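PDB 3T5C: PROBABLE CHAIN-FATTY-ACID-CoA LIGASE FADD13 from Mycobacterium tuberculosis, which belongs to the AMP-binding enzyme family of the ANL superfamily and is represented here by its N-terminal domain. Local coordinates for residues Ala185-Ser190 with Met330-Ala335; Val297-Ala302 with Thr311-Glu316. All coordinates share one frame; numbering follows the deposited sequence.

How the contacts relate
Contact 2 is the more buried of the two: 297-302 and 311-316 lie on and just beyond the beta hairpin of strands 296-302 and 310-313 in the large mixed sheet. Its chemistry is mainly backbone hydrogen bonding, with aliphatic packing added. Contact 1 is partly exposed and joins different elements, setting the C-terminal part of helix 178-191 against the loop that leads into strand 332-337 of the antiparallel sheet. There a serine-to-carbonyl hydrogen bond is joined by contacts of a phenylalanine rim and a methionine chain. Contact 2 is nested in the chain loop closed by contact 1, and they touch twice: Trp188 CH2 packs 4.0 Å from Leu312 CD1, and Val334 CG2 lies 3.8 Å from Thr311 CG2.

Contact 1: Ala185-Ser190 with Met330-Ala335; sequences ASSWAS and MFTDVA
Ser187 and Ser190, on helix 178-191, meet Met330 and Phe331 in the loop entering strand 332-337, where the helix flank abuts the approach to the small antiparallel sheet of this ANL-family N-terminal domain. Ser187 turns OG away from its backbone N (chi1 -176°), which aims the hydroxyl at the loop, and donates to Met330 O over 2.6 Å. The donor lies in the plane of that carbonyl, at a C=O...OG angle of 151°. Ser187 OG and Thr332 OG1 are each also hydrogen-bonded to Thr329 OG1, so three hydroxyls are linked beside the Met330 carbonyl, which Ser187 grips.

Phe331, at backbone angles of the left-handed helical region, turns its ring back on the helix and meets it edge-on. CD1 comes within 3.8 Å of Ser187 CA, and CE1 lies 3.7 Å from Ser186 O, which sits in the ring plane. This carbonyl oxygen thus faces the ring's hydrogen-bearing rim. Met330 CB lies 3.8 Å above one ring face, displaced toward its margin. The thioether chain then bends and leaves the helix. Farther back, Met330 N is hydrogen-bonded to Thr191 OG1, a second link from this loop to the helix end. On the exposed side, Met330 CG rests 3.5 Å from Ser190 O, while Ser190 OG stands 3.7 Å from Phe331 CE1.

Contact 2: Val297-Ala302 with Thr311-Glu316; sequences VVQGYA and TLLLSE
Thr311 holds OG1 between its backbone N and carbonyl carbon (chi1 65°), against Tyr301 CB at 3.3 Å, while Val298 swings CG1 anti to its N (chi1 177°) to meet Leu312 CG at 3.9 Å. Both pairs span the beta hairpin of strands 296-302 and 310-313 in the large mixed sheet. The Val298 and Leu312 side chains cross at a slant; Leu312 also touches Thr191 of helix 178-191. On the sheet face that carries Tyr301 and Thr311, Gln299 and Leu313 run side by side in the same direction, with Gln299 CG 4.1 Å from Leu313 CB.

Gln299 and Leu313 form an antiparallel hydrogen-bonded pair of unequal halves. Leu313 N reaches Gln299 O at 2.6 Å in a nearly straight bond (174° at the hydrogen), whereas Gln299 N to Leu313 O is weak at 3.5 Å. Gly300 CA makes a CA-H...O contact with Thr311 O at 3.3 Å. Thr311 N donates to Tyr301 O, and Tyr301 N to Thr311 O from above the carbonyl plane. Thr311 OG1, only weakly approached by Tyr301 N, is hydrogen-bonded to Ala325 O, and Tyr301 OH to Asp382. Thr311 O also accepts a hydrogen bond from a water at 2.9 Å.

Contact 1: Ala185-Ser190 with Met330-Ala335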
loop_
_atom_site.group_PDB
_atom_site.type_symbol
_atom_site.label_atom_id
_atom_site.label_comp_id
_atom_site.label_asym_id
_atom_site.label_seq_id
_atom_site.Cartn_x
_atom_site.Cartn_y
_atom_site.Cartn_z
ATOM N N ALA A 185 -2.873 -0.237 -9.031
ATOM C CA ALA A 185 -2.632 1.201 -9.033
ATOM C C ALA A 185 -3.533 1.847 -10.096
ATOM O O ALA A 185 -4.171 2.872 -9.846
ATOM C CB ALA A 185 -1.157 1.493 -9.327
ATOM N N SER A 186 -3.595 1.223 -11.267
ATOM C CA SER A 186 -4.409 1.713 -12.371
ATOM C C SER A 186 -5.885 1.740 -12.001
ATOM O O SER A 186 -6.615 2.650 -12.400
ATOM C CB SER A 186 -4.220 0.836 -13.608
ATOM O OG SER A 186 -2.936 1.013 -14.170
ATOM N N SER A 187 -6.328 0.733 -11.255
ATOM C CA SER A 187 -7.722 0.671 -10.836
ATOM C C SER A 187 -8.030 1.884 -9.968
ATOM O O SER A 187 -9.023 2.574 -10.179
ATOM C CB SER A 187 -7.998 -0.603 -10.041
ATOM O OG SER A 187 -9.368 -0.679 -9.720
ATOM N N TRP A 188 -7.169 2.143 -8.995
ATOM C CA TRP A 188 -7.362 3.284 -8.121
ATOM C C TRP A 188 -7.377 4.592 -8.903
ATOM O O TRP A 188 -8.347 5.348 -8.847
ATOM C CB TRP A 188 -6.267 3.343 -7.052
ATOM C CG TRP A 188 -6.596 2.556 -5.825
ATOM C CD1 TRP A 188 -6.255 1.262 -5.560
ATOM C CD2 TRP A 188 -7.353 3.012 -4.696
ATOM N NE1 TRP A 188 -6.749 0.882 -4.334
ATOM C CE2 TRP A 188 -7.429 1.936 -3.782
ATOM C CE3 TRP A 188 -7.979 4.223 -4.369
ATOM C CZ2 TRP A 188 -8.104 2.037 -2.558
ATOM C CZ3 TRP A 188 -8.653 4.323 -3.149
ATOM C CH2 TRP A 188 -8.708 3.235 -2.262
ATOM N N ALA A 189 -6.299 4.840 -9.641
ATOM C CA ALA A 189 -6.153 6.060 -10.418
ATOM C C ALA A 189 -7.277 6.314 -11.411
ATOM O O ALA A 189 -7.627 7.462 -11.649
ATOM C CB ALA A 189 -4.796 6.059 -11.145
ATOM N N SER A 190 -7.842 5.261 -11.995
ATOM C CA SER A 190 -8.928 5.434 -12.960
ATOM C C SER A 190 -10.329 5.494 -12.325
ATOM O O SER A 190 -11.315 5.722 -13.027
ATOM C CB SER A 190 -8.910 4.302 -13.989
ATOM O OG SER A 190 -7.716 4.300 -14.739
ATOM N N MET A 330 -12.665 0.236 -11.492
ATOM C CA MET A 330 -12.238 -0.015 -12.864
ATOM C C MET A 330 -11.305 -1.223 -12.900
ATOM O O MET A 330 -10.470 -1.380 -12.020
ATOM C CB MET A 330 -11.502 1.208 -13.430
ATOM C CG MET A 330 -12.388 2.417 -13.700
ATOM S SD MET A 330 -13.823 2.044 -14.733
ATOM C CE MET A 330 -13.104 1.657 -16.282
ATOM N N PHE A 331 -11.464 -2.063 -13.917
ATOM C CA PHE A 331 -10.629 -3.249 -14.107
ATOM C C PHE A 331 -10.851 -4.312 -13.020
ATOM O O PHE A 331 -9.994 -5.164 -12.787
ATOM C CB PHE A 331 -9.140 -2.846 -14.153
ATOM C CG PHE A 331 -8.864 -1.633 -15.002
ATOM C CD1 PHE A 331 -8.220 -0.519 -14.460
ATOM C CD2 PHE A 331 -9.264 -1.588 -16.339
ATOM C CE1 PHE A 331 -7.983 0.627 -15.241
ATOM C CE2 PHE A 331 -9.033 -0.454 -17.120
ATOM C CZ PHE A 331 -8.394 0.655 -16.569
ATOM N N THR A 332 -12.008 -4.255 -12.365
ATOM C CA THR A 332 -12.346 -5.204 -11.308
ATOM C C THR A 332 -13.803 -5.647 -11.427
ATOM O O THR A 332 -14.698 -4.825 -11.632
ATOM C CB THR A 332 -12.172 -4.575 -9.908
ATOM O OG1 THR A 332 -10.882 -3.964 -9.811
ATOM C CG2 THR A 332 -12.305 -5.632 -8.816
ATOM N N ASP A 333 -14.035 -6.951 -11.332
ATOM C CA ASP A 333 -15.396 -7.473 -11.360
ATOM C C ASP A 333 -15.630 -8.135 -10.005
ATOM O O ASP A 333 -14.778 -8.866 -9.501
ATOM C CB ASP A 333 -15.605 -8.478 -12.499
ATOM C CG ASP A 333 -15.661 -7.808 -13.866
ATOM O OD1 ASP A 333 -16.198 -6.678 -13.957
ATOM O OD2 ASP A 333 -15.179 -8.412 -14.854
ATOM N N VAL A 334 -16.769 -7.836 -9.396
ATOM C CA VAL A 334 -17.113 -8.398 -8.099
ATOM C C VAL A 334 -18.504 -9.000 -8.202
ATOM O O VAL A 334 -19.396 -8.417 -8.812
ATOM C CB VAL A 334 -17.084 -7.311 -7.006
ATOM C CG1 VAL A 334 -17.511 -7.887 -5.672
ATOM C CG2 VAL A 334 -15.676 -6.727 -6.894
ATOM N N ALA A 335 -18.674 -10.183 -7.624
ATOM C CA ALA A 335 -19.951 -10.884 -7.648
ATOM C C ALA A 335 -20.126 -11.719 -6.376
ATOM O O ALA A 335 -19.330 -11.622 -5.442
ATOM C CB ALA A 335 -20.023 -11.779 -8.884
#

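Contact 2: Val297-Ala302 with Thr311-Glu316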
loop_
_atom_site.group_PDB
_atom_site.type_symbol
_atom_site.label_atom_id
_atom_site.label_comp_id
_atom_site.label_asym_id
_atom_site.label_seq_id
_atom_site.Cartn_x
_atom_site.Cartn_y
_atom_site.Cartn_z
ATOM N N VAL A 297 -15.792 11.872 1.524
ATOM C CA VAL A 297 -15.161 10.626 1.933
ATOM C C VAL A 297 -15.359 9.512 0.920
ATOM O O VAL A 297 -16.470 9.254 0.471
ATOM C CB VAL A 297 -15.716 10.139 3.278
ATOM C CG1 VAL A 297 -14.989 8.878 3.712
ATOM C CG2 VAL A 297 -15.567 11.227 4.321
ATOM N N VAL A 298 -14.260 8.869 0.548
ATOM C CA VAL A 298 -14.309 7.751 -0.374
ATOM C C VAL A 298 -13.932 6.524 0.450
ATOM O O VAL A 298 -12.891 6.494 1.104
ATOM C CB VAL A 298 -13.322 7.919 -1.541
ATOM C CG1 VAL A 298 -13.354 6.681 -2.429
ATOM C CG2 VAL A 298 -13.697 9.144 -2.357
ATOM N N GLN A 299 -14.798 5.520 0.433
ATOM C CA GLN A 299 -14.554 4.307 1.199
ATOM C C GLN A 299 -14.759 3.080 0.338
ATOM O O GLN A 299 -15.307 3.167 -0.761
ATOM C CB GLN A 299 -15.485 4.262 2.412
ATOM C CG GLN A 299 -16.898 4.733 2.105
ATOM C CD GLN A 299 -17.759 4.835 3.347
ATOM O OE1 GLN A 299 -18.788 5.508 3.351
ATOM N NE2 GLN A 299 -17.343 4.161 4.408
ATOM N N GLY A 300 -14.311 1.935 0.835
ATOM C CA GLY A 300 -14.470 0.728 0.059
ATOM C C GLY A 300 -14.060 -0.564 0.729
ATOM O O GLY A 300 -13.653 -0.606 1.898
ATOM N N TYR A 301 -14.170 -1.631 -0.050
ATOM C CA TYR A 301 -13.839 -2.972 0.396
ATOM C C TYR A 301 -12.603 -3.489 -0.336
ATOM O O TYR A 301 -12.562 -3.515 -1.565
ATOM C CB TYR A 301 -15.028 -3.889 0.122
ATOM C CG TYR A 301 -14.747 -5.357 0.320
ATOM C CD1 TYR A 301 -14.517 -5.881 1.593
ATOM C CD2 TYR A 301 -14.762 -6.234 -0.767
ATOM C CE1 TYR A 301 -14.319 -7.241 1.779
ATOM C CE2 TYR A 301 -14.565 -7.593 -0.593
ATOM C CZ TYR A 301 -14.347 -8.093 0.680
ATOM O OH TYR A 301 -14.181 -9.447 0.850
ATOM N N ALA A 302 -11.596 -3.899 0.424
ATOM C CA ALA A 302 -10.372 -4.412 -0.178
ATOM C C ALA A 302 -9.691 -5.424 0.722
ATOM O O ALA A 302 -9.862 -5.405 1.941
ATOM C CB ALA A 302 -9.409 -3.257 -0.494
ATOM N N THR A 311 -13.866 -2.796 -4.289
ATOM C CA THR A 311 -15.006 -1.919 -4.550
ATOM C C THR A 311 -14.769 -0.570 -3.898
ATOM O O THR A 311 -13.986 -0.445 -2.966
ATOM C CB THR A 311 -16.343 -2.496 -4.012
ATOM O OG1 THR A 311 -16.295 -2.566 -2.580
ATOM C CG2 THR A 311 -16.598 -3.884 -4.590
ATOM N N LEU A 312 -15.467 0.439 -4.392
ATOM C CA LEU A 312 -15.318 1.796 -3.882
ATOM C C LEU A 312 -16.674 2.500 -3.878
ATOM O O LEU A 312 -17.455 2.366 -4.821
ATOM C CB LEU A 312 -14.327 2.555 -4.776
ATOM C CG LEU A 312 -13.066 3.200 -4.181
ATOM C CD1 LEU A 312 -12.473 2.335 -3.101
ATOM C CD2 LEU A 312 -12.041 3.444 -5.299
ATOM N N LEU A 313 -16.962 3.225 -2.805
ATOM C CA LEU A 313 -18.215 3.966 -2.714
ATOM C C LEU A 313 -17.828 5.426 -2.913
ATOM O O LEU A 313 -17.204 6.029 -2.041
ATOM C CB LEU A 313 -18.868 3.773 -1.340
ATOM C CG LEU A 313 -20.239 4.434 -1.155
ATOM C CD1 LEU A 313 -21.224 3.837 -2.131
ATOM C CD2 LEU A 313 -20.718 4.247 0.276
ATOM N N LEU A 314 -18.177 5.979 -4.069
ATOM C CA LEU A 314 -17.833 7.359 -4.382
ATOM C C LEU A 314 -18.521 8.346 -3.450
ATOM O O LEU A 314 -19.664 8.148 -3.064
ATOM C CB LEU A 314 -18.164 7.666 -5.843
ATOM C CG LEU A 314 -17.337 6.901 -6.890
ATOM C CD1 LEU A 314 -15.854 7.151 -6.655
ATOM C CD2 LEU A 314 -17.632 5.412 -6.812
ATOM N N SER A 315 -17.805 9.408 -3.094
ATOM C CA SER A 315 -18.302 10.423 -2.174
ATOM C C SER A 315 -19.774 10.799 -2.329
ATOM O O SER A 315 -20.490 10.907 -1.335
ATOM C CB SER A 315 -17.418 11.680 -2.255
ATOM O OG SER A 315 -17.242 12.117 -3.588
ATOM N N GLU A 316 -20.232 10.976 -3.564
ATOM C CA GLU A 316 -21.624 11.349 -3.813
ATOM C C GLU A 316 -22.671 10.340 -3.308
ATOM O O GLU A 316 -23.845 10.694 -3.149
ATOM C CB GLU A 316 -21.847 11.590 -5.308
ATOM C CG GLU A 316 -21.650 10.356 -6.172
ATOM C CD GLU A 316 -22.506 10.383 -7.419
ATOM O OE1 GLU A 316 -22.388 11.344 -8.208
ATOM O OE2 GLU A 316 -23.302 9.438 -7.606
HETATM O O HOH W 1 -18.056 6.953 0.318
HETATM O O HOH W 2 -11.295 -1.092 -2.141
#